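Local structure of putative peptidase (4L8K) at residues Lys59-Val64 with Asp76-Trp81; Gly149-Val154 with Glu304-Leu309; Thr225-Asn230 with Cys268-Val273. The protein probably hydrolyses peptide bonds as a member of peptidase family S41, of the ClpP/crotonase clan. All coordinates share one frame; numbering follows the deposited sequence. Where two conformers were deposited one is given.

Interaction 1. Residues Lys59-Val64 with Asp76-Trp81; sequences KMLAEV and DMSRYW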
ATOM      1  N   LYS A  59       5.924  15.855  17.182  1.00 21.34           N
ATOM      2  CA  LYS A  59       6.353  14.832  18.149  1.00 22.26           C
ATOM      3  C   LYS A  59       5.150  14.177  18.804  1.00 26.77           C
ATOM      4  O   LYS A  59       5.163  12.964  19.046  1.00 28.26           O
ATOM      5  CB  LYS A  59       7.265  15.431  19.223  1.00 25.60           C
ATOM      6  CG  LYS A  59       8.717  15.453  18.820  1.00 34.07           C
ATOM      7  CD  LYS A  59       9.528  16.486  19.614  1.00 40.11           C
ATOM      8  CE  LYS A  59      10.908  16.694  19.006  1.00 44.35           C
ATOM      9  NZ  LYS A  59      11.798  15.497  19.160  1.00 59.14           N
HETATM   10  N   MSE A  60       4.096  14.980  19.059  1.00 21.27           N
HETATM   11  CA  MSE A  60       2.824  14.509  19.621  1.00 19.67           C
HETATM   12  C   MSE A  60       2.161  13.528  18.675  1.00 24.38           C
HETATM   13  O   MSE A  60       1.693  12.489  19.132  1.00 23.19           O
HETATM   14  CB  MSE A  60       1.880  15.668  19.917  1.00 20.66           C
HETATM   15  CG  MSE A  60       0.723  15.253  20.793  1.00 25.21           C
HETATM   16 SE   MSE A  60      -0.527  16.672  21.214  0.75 29.57          SE
HETATM   17  CE  MSE A  60      -1.465  16.756  19.553  1.00 24.75           C
ATOM     18  N   LEU A  61       2.141  13.834  17.351  1.00 23.09           N
ATOM     19  CA  LEU A  61       1.551  12.908  16.378  1.00 22.96           C
ATOM     20  C   LEU A  61       2.403  11.652  16.254  1.00 26.00           C
ATOM     21  O   LEU A  61       1.849  10.567  16.147  1.00 25.77           O
ATOM     22  CB  LEU A  61       1.332  13.545  14.997  1.00 21.60           C
ATOM     23  CG  LEU A  61       0.412  14.777  14.931  1.00 25.60           C
ATOM     24  CD1 LEU A  61       0.245  15.212  13.493  1.00 23.78           C
ATOM     25  CD2 LEU A  61      -0.982  14.499  15.533  1.00 23.98           C
ATOM     26  N   ALA A  62       3.734  11.783  16.372  1.00 22.95           N
ATOM     27  CA  ALA A  62       4.641  10.633  16.278  1.00 22.56           C
ATOM     28  C   ALA A  62       4.463   9.650  17.467  1.00 26.97           C
ATOM     29  O   ALA A  62       4.950   8.529  17.404  1.00 27.18           O
ATOM     30  CB  ALA A  62       6.079  11.098  16.164  1.00 21.84           C
ATOM     31  N   GLU A  63       3.715  10.044  18.507  1.00 25.25           N
ATOM     32  CA  GLU A  63       3.402   9.166  19.650  1.00 26.02           C
ATOM     33  C   GLU A  63       2.611   7.923  19.210  1.00 29.70           C
ATOM     34  O   GLU A  63       2.750   6.871  19.828  1.00 30.21           O
ATOM     35  CB  GLU A  63       2.621   9.915  20.744  1.00 28.42           C
ATOM     36  CG  GLU A  63       3.424  11.017  21.436  1.00 30.02           C
ATOM     37  CD  GLU A  63       4.367  10.597  22.550  1.00 39.78           C
ATOM     38  OE1 GLU A  63       4.171   9.505  23.137  1.00 41.88           O
ATOM     39  OE2 GLU A  63       5.265  11.404  22.882  1.00 35.23           O
ATOM     40  N   VAL A  64       1.802   8.035  18.138  1.00 26.44           N
ATOM     41  CA  VAL A  64       1.031   6.899  17.622  1.00 25.47           C
ATOM     42  C   VAL A  64       1.861   6.084  16.606  1.00 28.77           C
ATOM     43  O   VAL A  64       1.338   5.120  16.076  1.00 28.38           O
ATOM     44  CB  VAL A  64      -0.384   7.247  17.064  1.00 28.49           C
ATOM     45  CG1 VAL A  64      -1.271   7.846  18.151  1.00 29.26           C
ATOM     46  CG2 VAL A  64      -0.324   8.145  15.825  1.00 26.78           C
ATOM     47  N   ASP A  76       7.104  22.963   6.541  1.00 19.94           N
ATOM     48  CA  ASP A  76       7.509  21.569   6.739  1.00 19.34           C
ATOM     49  C   ASP A  76       6.325  20.634   6.851  1.00 23.40           C
ATOM     50  O   ASP A  76       5.182  21.053   6.966  1.00 22.17           O
ATOM     51  CB  ASP A  76       8.409  21.393   8.005  1.00 21.67           C
ATOM     52  CG  ASP A  76       9.335  20.164   7.986  1.00 32.37           C
ATOM     53  OD1 ASP A  76       9.360  19.438   6.959  1.00 29.38           O
ATOM     54  OD2 ASP A  76      10.030  19.932   8.991  1.00 41.71           O
HETATM   55  N   MSE A  77       6.629  19.346   6.802  1.00 20.71           N
HETATM   56  CA  MSE A  77       5.696  18.257   6.996  1.00 20.97           C
HETATM   57  C   MSE A  77       6.314  17.298   8.013  1.00 24.84           C
HETATM   58  O   MSE A  77       7.454  16.848   7.833  1.00 20.72           O
HETATM   59  CB  MSE A  77       5.388  17.540   5.680  1.00 22.02           C
HETATM   60  CG  MSE A  77       4.308  16.491   5.844  1.00 28.16           C
HETATM   61 SE   MSE A  77       3.992  15.501   4.227  0.75 33.35          SE
HETATM   62  CE  MSE A  77       5.424  14.454   4.264  1.00 27.78           C
ATOM     63  N   SER A  78       5.591  17.052   9.107  1.00 22.01           N
ATOM     64  CA  SER A  78       6.059  16.114  10.126  1.00 21.44           C
ATOM     65  C   SER A  78       5.771  14.703   9.635  1.00 23.13           C
ATOM     66  O   SER A  78       4.837  14.491   8.863  1.00 21.45           O
ATOM     67  CB  SER A  78       5.411  16.383  11.485  1.00 21.28           C
ATOM     68  OG  SER A  78       4.163  15.730  11.630  1.00 26.98           O
ATOM     69  N   ARG A  79       6.595  13.749  10.046  1.00 20.20           N
ATOM     70  CA  ARG A  79       6.413  12.364   9.614  1.00 20.09           C
ATOM     71  C   ARG A  79       7.027  11.380  10.594  1.00 25.09           C
ATOM     72  O   ARG A  79       7.921  11.737  11.358  1.00 26.15           O
ATOM     73  CB  ARG A  79       7.042  12.153   8.203  1.00 19.24           C
ATOM     74  CG  ARG A  79       8.550  12.521   8.110  1.00 22.13           C
ATOM     75  CD  ARG A  79       8.778  13.847   7.430  1.00 30.09           C
ATOM     76  NE  ARG A  79      10.196  14.070   7.151  1.00 32.79           N
ATOM     77  CZ  ARG A  79      10.744  15.254   6.872  1.00 38.57           C
ATOM     78  NH1 ARG A  79      10.001  16.353   6.862  1.00 22.86           N
ATOM     79  NH2 ARG A  79      12.036  15.347   6.595  1.00 19.59           N
ATOM     80  N   TYR A  80       6.511  10.151  10.586  1.00 22.60           N
ATOM     81  CA  TYR A  80       7.086   9.036  11.324  1.00 22.04           C
ATOM     82  C   TYR A  80       7.468   8.057  10.192  1.00 28.01           C
ATOM     83  O   TYR A  80       6.709   7.138   9.870  1.00 28.45           O
ATOM     84  CB  TYR A  80       6.127   8.476  12.393  1.00 21.57           C
ATOM     85  CG  TYR A  80       6.710   7.287  13.127  1.00 23.03           C
ATOM     86  CD1 TYR A  80       7.483   7.460  14.270  1.00 24.15           C
ATOM     87  CD2 TYR A  80       6.488   5.983  12.676  1.00 24.19           C
ATOM     88  CE1 TYR A  80       8.029   6.369  14.945  1.00 25.33           C
ATOM     89  CE2 TYR A  80       7.010   4.883  13.358  1.00 25.14           C
ATOM     90  CZ  TYR A  80       7.810   5.083  14.470  1.00 34.17           C
ATOM     91  OH  TYR A  80       8.319   3.997  15.143  1.00 39.08           O
ATOM     92  N   TRP A  81       8.613   8.315   9.525  1.00 24.51           N
ATOM     93  CA  TRP A  81       8.950   7.501   8.374  1.00 24.22           C
ATOM     94  C   TRP A  81       9.772   6.298   8.701  1.00 26.41           C
ATOM     95  O   TRP A  81       9.964   5.476   7.801  1.00 26.74           O
ATOM     96  CB  TRP A  81       9.508   8.326   7.213  1.00 22.91           C
ATOM     97  CG  TRP A  81       8.392   9.044   6.502  1.00 23.32           C
ATOM     98  CD1 TRP A  81       7.048   8.823   6.642  1.00 26.08           C
ATOM     99  CD2 TRP A  81       8.525  10.123   5.568  1.00 22.98           C
ATOM    100  NE1 TRP A  81       6.339   9.691   5.848  1.00 25.33           N
ATOM    101  CE2 TRP A  81       7.219  10.503   5.177  1.00 26.70           C
ATOM    102  CE3 TRP A  81       9.624  10.837   5.052  1.00 23.59           C
ATOM    103  CZ2 TRP A  81       6.985  11.545   4.267  1.00 25.93           C
ATOM    104  CZ3 TRP A  81       9.391  11.862   4.149  1.00 24.48           C
ATOM    105  CH2 TRP A  81       8.091  12.221   3.781  1.00 25.24           C
TER
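The hydroxyl OG of S78 is hydrogen-bonded to the backbone N of L71 in strand 70-72, and L61 CD1 approaches S78 OG loosely, at 4.4 Å. L61, on helix 50-61, also packs its side chain on L15 and M19 of helix 8-22 and on L71, in a part of the chain that resembles the C1 domain of Tricorn protease. Next to L61, A62 meets the ring of Y80. With CG anti to the backbone N (chi1 178°), the tyrosine ring swings toward A62 and brings CD1 of Y80 to 4.3 Å from A62 CB and 4.2 Å from the carbonyl oxygen of A62, which it meets obliquely. The ring also touches K65. The arginine between S78 and Y80 points the other way: R79 NH1 reaches back to the M77 carbonyl, 2.8 Å from M77 O, nearly in line with the C=O bond and close to the guanidinium plane. A weak bond of 3.2 Å from R79 NH1 to D76 OD1 adds a salt bridge at the edge of the same group. No hydrogen bond crosses between 59-64 and 76-81; S78 OG bonds to L71, and R79 is held within its own segment. What joins this loop to 59-64 directly is therefore van der Waals contact.

Interaction 2. Residues Gly149-Val154 with Glu304-Leu309; sequences GLIFDV and EAAIGL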
ATOM      1  N   GLY A 149       3.248 -18.235 -16.617  1.00 25.46           N
ATOM      2  CA  GLY A 149       2.790 -17.427 -15.495  1.00 23.88           C
ATOM      3  C   GLY A 149       3.154 -15.978 -15.633  1.00 24.39           C
ATOM      4  O   GLY A 149       3.866 -15.599 -16.561  1.00 21.72           O
ATOM      5  N   LEU A 150       2.674 -15.168 -14.678  1.00 21.84           N
ATOM      6  CA  LEU A 150       2.838 -13.731 -14.666  1.00 21.16           C
ATOM      7  C   LEU A 150       3.427 -13.233 -13.372  1.00 24.78           C
ATOM      8  O   LEU A 150       3.048 -13.683 -12.293  1.00 24.21           O
ATOM      9  CB  LEU A 150       1.449 -13.072 -14.887  1.00 21.23           C
ATOM     10  CG  LEU A 150       1.351 -11.519 -14.871  1.00 24.99           C
ATOM     11  CD1 LEU A 150       1.736 -10.953 -16.222  1.00 26.87           C
ATOM     12  CD2 LEU A 150      -0.046 -11.077 -14.571  1.00 21.80           C
ATOM     13  N   ILE A 151       4.306 -12.240 -13.490  1.00 20.91           N
ATOM     14  CA  ILE A 151       4.854 -11.495 -12.359  1.00 19.95           C
ATOM     15  C   ILE A 151       4.224 -10.097 -12.455  1.00 21.38           C
ATOM     16  O   ILE A 151       4.375  -9.420 -13.494  1.00 19.63           O
ATOM     17  CB  ILE A 151       6.428 -11.475 -12.290  1.00 22.19           C
ATOM     18  CG1 ILE A 151       7.013 -12.899 -12.112  1.00 21.92           C
ATOM     19  CG2 ILE A 151       6.943 -10.529 -11.169  1.00 19.19           C
ATOM     20  CD1 ILE A 151       8.597 -12.997 -12.368  1.00 16.91           C
ATOM     21  N   PHE A 152       3.463  -9.696 -11.406  1.00 16.88           N
ATOM     22  CA  PHE A 152       2.847  -8.370 -11.341  1.00 16.52           C
ATOM     23  C   PHE A 152       3.551  -7.601 -10.207  1.00 21.61           C
ATOM     24  O   PHE A 152       3.280  -7.802  -9.031  1.00 23.23           O
ATOM     25  CB  PHE A 152       1.307  -8.437 -11.174  1.00 17.75           C
ATOM     26  CG  PHE A 152       0.635  -7.164 -11.641  1.00 18.83           C
ATOM     27  CD1 PHE A 152       0.559  -6.047 -10.804  1.00 21.23           C
ATOM     28  CD2 PHE A 152       0.136  -7.056 -12.939  1.00 19.62           C
ATOM     29  CE1 PHE A 152      -0.037  -4.857 -11.250  1.00 21.57           C
ATOM     30  CE2 PHE A 152      -0.463  -5.872 -13.384  1.00 22.05           C
ATOM     31  CZ  PHE A 152      -0.552  -4.784 -12.534  1.00 20.81           C
ATOM     32  N   ASP A 153       4.509  -6.783 -10.569  1.00 19.58           N
ATOM     33  CA  ASP A 153       5.365  -6.085  -9.602  1.00 19.07           C
ATOM     34  C   ASP A 153       4.814  -4.702  -9.252  1.00 21.19           C
ATOM     35  O   ASP A 153       4.789  -3.796 -10.100  1.00 18.63           O
ATOM     36  CB  ASP A 153       6.795  -5.991 -10.199  1.00 20.28           C
ATOM     37  CG  ASP A 153       7.910  -5.502  -9.292  1.00 19.77           C
ATOM     38  OD1 ASP A 153       7.623  -5.142  -8.127  1.00 20.09           O
ATOM     39  OD2 ASP A 153       9.067  -5.489  -9.742  1.00 23.66           O
ATOM     40  N   VAL A 154       4.406  -4.538  -7.975  1.00 18.61           N
ATOM     41  CA  VAL A 154       3.882  -3.257  -7.450  1.00 16.88           C
ATOM     42  C   VAL A 154       4.782  -2.735  -6.295  1.00 21.05           C
ATOM     43  O   VAL A 154       4.320  -1.986  -5.433  1.00 19.52           O
ATOM     44  CB  VAL A 154       2.384  -3.319  -7.031  1.00 18.38           C
ATOM     45  CG1 VAL A 154       1.473  -3.491  -8.247  1.00 17.05           C
ATOM     46  CG2 VAL A 154       2.129  -4.387  -5.960  1.00 17.41           C
ATOM     47  N   GLU A 304      13.958 -13.168  -9.195  1.00 20.65           N
ATOM     48  CA  GLU A 304      14.527 -14.501  -9.421  1.00 21.30           C
ATOM     49  C   GLU A 304      13.734 -15.609  -8.707  1.00 24.21           C
ATOM     50  O   GLU A 304      13.467 -16.640  -9.320  1.00 25.44           O
ATOM     51  CB  GLU A 304      15.998 -14.563  -9.010  1.00 23.43           C
ATOM     52  CG  GLU A 304      16.905 -13.700  -9.863  1.00 31.37           C
ATOM     53  CD  GLU A 304      17.041 -14.064 -11.329  1.00 38.79           C
ATOM     54  OE1 GLU A 304      16.731 -15.214 -11.709  1.00 35.44           O
ATOM     55  OE2 GLU A 304      17.505 -13.195 -12.095  1.00 26.35           O
ATOM     56  N   ALA A 305      13.331 -15.378  -7.436  1.00 20.03           N
ATOM     57  CA  ALA A 305      12.533 -16.342  -6.667  1.00 19.36           C
ATOM     58  C   ALA A 305      11.164 -16.542  -7.335  1.00 23.00           C
ATOM     59  O   ALA A 305      10.716 -17.676  -7.456  1.00 22.91           O
ATOM     60  CB  ALA A 305      12.372 -15.871  -5.231  1.00 18.80           C
ATOM     61  N   ALA A 306      10.556 -15.441  -7.834  1.00 18.65           N
ATOM     62  CA  ALA A 306       9.262 -15.465  -8.519  1.00 17.76           C
ATOM     63  C   ALA A 306       9.384 -16.267  -9.830  1.00 23.66           C
ATOM     64  O   ALA A 306       8.528 -17.116 -10.107  1.00 22.54           O
ATOM     65  CB  ALA A 306       8.783 -14.037  -8.778  1.00 17.26           C
ATOM     66  N   ILE A 307      10.499 -16.055 -10.599  1.00 22.46           N
ATOM     67  CA  ILE A 307      10.774 -16.785 -11.851  1.00 22.18           C
ATOM     68  C   ILE A 307      10.919 -18.277 -11.518  1.00 24.64           C
ATOM     69  O   ILE A 307      10.282 -19.090 -12.169  1.00 22.86           O
ATOM     70  CB  ILE A 307      12.012 -16.227 -12.632  1.00 24.39           C
ATOM     71  CG1 ILE A 307      11.716 -14.845 -13.268  1.00 22.72           C
ATOM     72  CG2 ILE A 307      12.518 -17.229 -13.710  1.00 22.27           C
ATOM     73  CD1 ILE A 307      13.026 -14.095 -13.787  1.00 20.97           C
ATOM     74  N   GLY A 308      11.710 -18.596 -10.478  1.00 21.28           N
ATOM     75  CA  GLY A 308      11.924 -19.971 -10.024  1.00 21.31           C
ATOM     76  C   GLY A 308      10.631 -20.700  -9.671  1.00 25.14           C
ATOM     77  O   GLY A 308      10.370 -21.817 -10.130  1.00 24.11           O
ATOM     78  N   LEU A 309       9.788 -20.037  -8.892  1.00 24.20           N
ATOM     79  CA  LEU A 309       8.495 -20.575  -8.471  1.00 25.41           C
ATOM     80  C   LEU A 309       7.556 -20.851  -9.655  1.00 29.66           C
ATOM     81  O   LEU A 309       6.989 -21.928  -9.718  1.00 30.36           O
ATOM     82  CB  LEU A 309       7.830 -19.641  -7.466  1.00 25.16           C
ATOM     83  CG  LEU A 309       6.588 -20.167  -6.770  1.00 31.48           C
ATOM     84  CD1 LEU A 309       6.848 -21.545  -6.086  1.00 31.83           C
ATOM     85  CD2 LEU A 309       6.113 -19.156  -5.751  1.00 34.84           C
TER
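Apolar packing carries the whole of this contact, and one side chain supplies all of it from the strand: I151 sends its delta methyl to helix 301-311, where I151 CD1 lies 3.7 Å from A306 CB and 3.7 Å from I307 CG1. The torsions explain the reach. CG1 of I151 stands beside the backbone N (chi1 -62°) and the chain then runs on extended (chi2 167°), which carries CD1 outward from the strand; its stem follows along the alanine methyl, I151 CG1 being 3.9 Å from A306 CB. The two isoleucine side chains pass at a slant, CD1 of I151 meeting CG1 of I307. This is the familiar covering of a beta-sheet by a helix, here on the mixed sheet of a ClpP/crotonase-type domain: A306 also touches I214 and I307 touches I120, one on each strand next to 149-153. Backbone hydrogen bonds, by contrast, are confined to the sheet and to the helix. They hold I151 to G121 and V123, and L150 to P212 and I214 on the other flank, while within 304-309 G308 N bonds to E304 O and L309 N to A305 O. Charged groups lie to the side: D153 OD2 receives the hydroxyl of Y122 and a salt bridge from R155, which probably offsets the charge of this buried carboxylate.

Interaction 3. Residues Thr225-Asn230 with Cys268-Val273; sequences TNDFVN and CPVLDV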
ATOM      1  N   THR A 225      -2.449   0.570  -3.279  1.00 19.74           N
ATOM      2  CA  THR A 225      -1.666  -0.633  -3.571  1.00 18.85           C
ATOM      3  C   THR A 225      -1.905  -1.685  -2.491  1.00 22.42           C
ATOM      4  O   THR A 225      -1.943  -2.877  -2.809  1.00 23.16           O
ATOM      5  CB  THR A 225      -0.195  -0.284  -3.698  1.00 20.50           C
ATOM      6  OG1 THR A 225      -0.098   0.835  -4.572  1.00 21.12           O
ATOM      7  CG2 THR A 225       0.657  -1.447  -4.224  1.00 14.42           C
ATOM      8  N   ASN A 226      -2.079  -1.245  -1.227  1.00 17.29           N
ATOM      9  CA  ASN A 226      -2.358  -2.150  -0.112  1.00 17.81           C
ATOM     10  C   ASN A 226      -3.705  -2.809  -0.332  1.00 22.51           C
ATOM     11  O   ASN A 226      -3.822  -4.005  -0.135  1.00 22.62           O
ATOM     12  CB  ASN A 226      -2.318  -1.410   1.245  1.00 16.45           C
ATOM     13  CG  ASN A 226      -2.294  -2.336   2.429  1.00 30.70           C
ATOM     14  OD1 ASN A 226      -1.501  -3.272   2.491  1.00 26.99           O
ATOM     15  ND2 ASN A 226      -3.159  -2.100   3.401  1.00 17.78           N
ATOM     16  N   ASP A 227      -4.717  -2.039  -0.792  1.00 21.50           N
ATOM     17  CA  ASP A 227      -6.065  -2.568  -1.068  1.00 21.81           C
ATOM     18  C   ASP A 227      -6.047  -3.517  -2.263  1.00 25.26           C
ATOM     19  O   ASP A 227      -6.785  -4.495  -2.258  1.00 26.33           O
ATOM     20  CB  ASP A 227      -7.064  -1.428  -1.310  1.00 23.59           C
ATOM     21  CG  ASP A 227      -7.160  -0.402  -0.203  1.00 30.94           C
ATOM     22  OD1 ASP A 227      -6.784  -0.730   0.962  1.00 30.90           O
ATOM     23  OD2 ASP A 227      -7.639   0.707  -0.476  1.00 34.26           O
ATOM     24  N   PHE A 228      -5.237  -3.207  -3.291  1.00 20.50           N
ATOM     25  CA  PHE A 228      -5.039  -4.037  -4.484  1.00 20.11           C
ATOM     26  C   PHE A 228      -4.437  -5.409  -4.055  1.00 22.67           C
ATOM     27  O   PHE A 228      -4.933  -6.462  -4.464  1.00 20.19           O
ATOM     28  CB  PHE A 228      -4.083  -3.321  -5.501  1.00 20.73           C
ATOM     29  CG  PHE A 228      -3.675  -4.181  -6.674  1.00 21.02           C
ATOM     30  CD1 PHE A 228      -4.559  -4.419  -7.726  1.00 22.89           C
ATOM     31  CD2 PHE A 228      -2.404  -4.751  -6.735  1.00 21.85           C
ATOM     32  CE1 PHE A 228      -4.183  -5.213  -8.820  1.00 23.24           C
ATOM     33  CE2 PHE A 228      -2.038  -5.558  -7.818  1.00 23.53           C
ATOM     34  CZ  PHE A 228      -2.926  -5.775  -8.859  1.00 21.48           C
ATOM     35  N   VAL A 229      -3.363  -5.370  -3.241  1.00 19.35           N
ATOM     36  CA  VAL A 229      -2.682  -6.561  -2.736  1.00 19.82           C
ATOM     37  C   VAL A 229      -3.689  -7.407  -1.926  1.00 23.40           C
ATOM     38  O   VAL A 229      -3.759  -8.619  -2.115  1.00 22.24           O
ATOM     39  CB  VAL A 229      -1.417  -6.174  -1.923  1.00 22.91           C
ATOM     40  CG1 VAL A 229      -0.881  -7.362  -1.117  1.00 22.45           C
ATOM     41  CG2 VAL A 229      -0.326  -5.646  -2.866  1.00 22.08           C
ATOM     42  N   ASN A 230      -4.502  -6.747  -1.090  1.00 20.36           N
ATOM     43  CA  ASN A 230      -5.516  -7.392  -0.280  1.00 21.18           C
ATOM     44  C   ASN A 230      -6.488  -8.237  -1.135  1.00 25.93           C
ATOM     45  O   ASN A 230      -6.853  -9.337  -0.726  1.00 25.61           O
ATOM     46  CB  ASN A 230      -6.293  -6.363   0.515  1.00 22.58           C
ATOM     47  CG  ASN A 230      -7.364  -6.944   1.422  1.00 41.04           C
ATOM     48  OD1 ASN A 230      -7.176  -7.941   2.115  1.00 31.22           O
ATOM     49  ND2 ASN A 230      -8.520  -6.339   1.422  1.00 41.73           N
ATOM     50  N   CYS A 268     -10.615   5.662   7.314  1.00 43.03           N
ATOM     51  CA  CYS A 268     -11.449   4.496   7.596  0.50 42.99           C
ATOM     52  C   CYS A 268     -10.637   3.207   7.760  1.00 45.02           C
ATOM     53  O   CYS A 268      -9.825   2.899   6.889  1.00 44.17           O
ATOM     54  CB  CYS A 268     -12.494   4.315   6.494  0.50 43.05           C
ATOM     55  SG  CYS A 268     -13.256   5.846   5.897  0.50 47.23           S
ATOM     56  N   PRO A 269     -10.927   2.365   8.786  1.00 38.67           N
ATOM     57  CA  PRO A 269     -10.276   1.046   8.831  1.00 36.83           C
ATOM     58  C   PRO A 269     -10.788   0.151   7.672  1.00 34.49           C
ATOM     59  O   PRO A 269     -11.993   0.083   7.411  1.00 32.75           O
ATOM     60  CB  PRO A 269     -10.707   0.461  10.187  1.00 39.87           C
ATOM     61  CG  PRO A 269     -11.371   1.563  10.914  1.00 46.40           C
ATOM     62  CD  PRO A 269     -11.882   2.520   9.899  1.00 41.93           C
ATOM     63  N   VAL A 270      -9.862  -0.490   6.956  1.00 28.79           N
ATOM     64  CA  VAL A 270     -10.160  -1.450   5.897  1.00 27.32           C
ATOM     65  C   VAL A 270      -9.845  -2.822   6.490  1.00 31.85           C
ATOM     66  O   VAL A 270      -8.765  -3.012   7.068  1.00 32.03           O
ATOM     67  CB  VAL A 270      -9.414  -1.171   4.563  1.00 29.10           C
ATOM     68  CG1 VAL A 270      -9.484  -2.370   3.617  1.00 28.29           C
ATOM     69  CG2 VAL A 270      -9.964   0.076   3.877  1.00 28.50           C
ATOM     70  N   LEU A 271     -10.815  -3.754   6.402  1.00 26.21           N
ATOM     71  CA  LEU A 271     -10.655  -5.089   6.943  1.00 24.04           C
ATOM     72  C   LEU A 271     -10.606  -6.120   5.841  1.00 27.20           C
ATOM     73  O   LEU A 271     -11.259  -5.962   4.809  1.00 26.53           O
ATOM     74  CB  LEU A 271     -11.797  -5.438   7.935  1.00 24.49           C
ATOM     75  CG  LEU A 271     -12.232  -4.363   8.940  1.00 27.78           C
ATOM     76  CD1 LEU A 271     -13.461  -4.785   9.677  1.00 27.39           C
ATOM     77  CD2 LEU A 271     -11.119  -4.031   9.912  1.00 31.41           C
ATOM     78  N   ASP A 272      -9.873  -7.219   6.081  1.00 23.74           N
ATOM     79  CA  ASP A 272      -9.835  -8.313   5.128  1.00 24.07           C
ATOM     80  C   ASP A 272     -11.126  -9.186   5.286  1.00 27.22           C
ATOM     81  O   ASP A 272     -12.005  -8.842   6.077  1.00 26.53           O
ATOM     82  CB  ASP A 272      -8.528  -9.133   5.278  1.00 26.77           C
ATOM     83  CG  ASP A 272      -8.278  -9.802   6.621  1.00 40.51           C
ATOM     84  OD1 ASP A 272      -9.266 -10.069   7.359  1.00 43.86           O
ATOM     85  OD2 ASP A 272      -7.107 -10.117   6.909  1.00 41.92           O
ATOM     86  N   VAL A 273     -11.234 -10.309   4.544  1.00 22.89           N
ATOM     87  CA  VAL A 273     -12.406 -11.190   4.593  1.00 22.38           C
ATOM     88  C   VAL A 273     -12.565 -11.872   5.992  1.00 28.36           C
ATOM     89  O   VAL A 273     -13.640 -12.373   6.304  1.00 27.85           O
ATOM     90  CB  VAL A 273     -12.433 -12.237   3.449  1.00 24.93           C
ATOM     91  CG1 VAL A 273     -12.607 -11.553   2.096  1.00 24.07           C
ATOM     92  CG2 VAL A 273     -11.181 -13.138   3.466  1.00 24.54           C
TER
HETATM   93  O   HOH W   1      -9.577  -9.383   2.180  1.00 31.67           O
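A sparse, partly water-mediated packing joins helix 224-232 to the short strand 270-271 and the loop after it, in a buried part of the peptidase domain near the centre of the chain. N230 has the largest buried area of any residue here. Its CG is anti to the backbone N (chi1 -179°), which extends the amide from the helix toward D272, and N230 OD1 comes to rest 3.6 Å from D272 CB, the two side chains crossing at about a right angle. The same oxygen is a polar junction: a water donates a hydrogen bond of 2.8 Å to N230 OD1, and R233 NH2, just past the segment, donates another. That water then accepts a weak bond from the loop after the strand, 3.0 Å from V273 N, and so bridges helix and loop. N230 ND2 remains 4.4 Å from L271 O, too far for a bond. The carboxylate of D272 is turned to other work: D272 OD1 accepts the backbone N of N274, closing an Asx turn, and that of Q276, while D272 OD2 has a weak, long ion pair with R233. Nearly one turn earlier, D227 OD1 touches the valine of the strand at 4.1 Å from V270 CG1, the side chains passing at a slant. In S41 peptidases the serine nucleophile lies near the start of a helix probably equivalent to 224-232. The polar link between helix and loop is therefore indirect and rests on weak bonds: the water to V273 N and a long pair from R233 to D272.

In the fold
Chemistry follows position in these three contacts. Interaction 2 is buried and purely apolar, set where a helix covers the mixed sheet; interaction 3 is also buried but polar at its heart, with water taking the place of direct bonds; interaction 1, where a helix meets a loop, is only partly buried, and without a direct hydrogen bond. Interactions 2 and 3 belong to one structural unit: V154, just after strand 149-153, and F152 within it pack on helix 224-232, while I151 on the other face meets helix 301-311. Interaction 1 stands apart, about 36 Å centre to centre from interaction 2 and on the opposite side of the chain's centre.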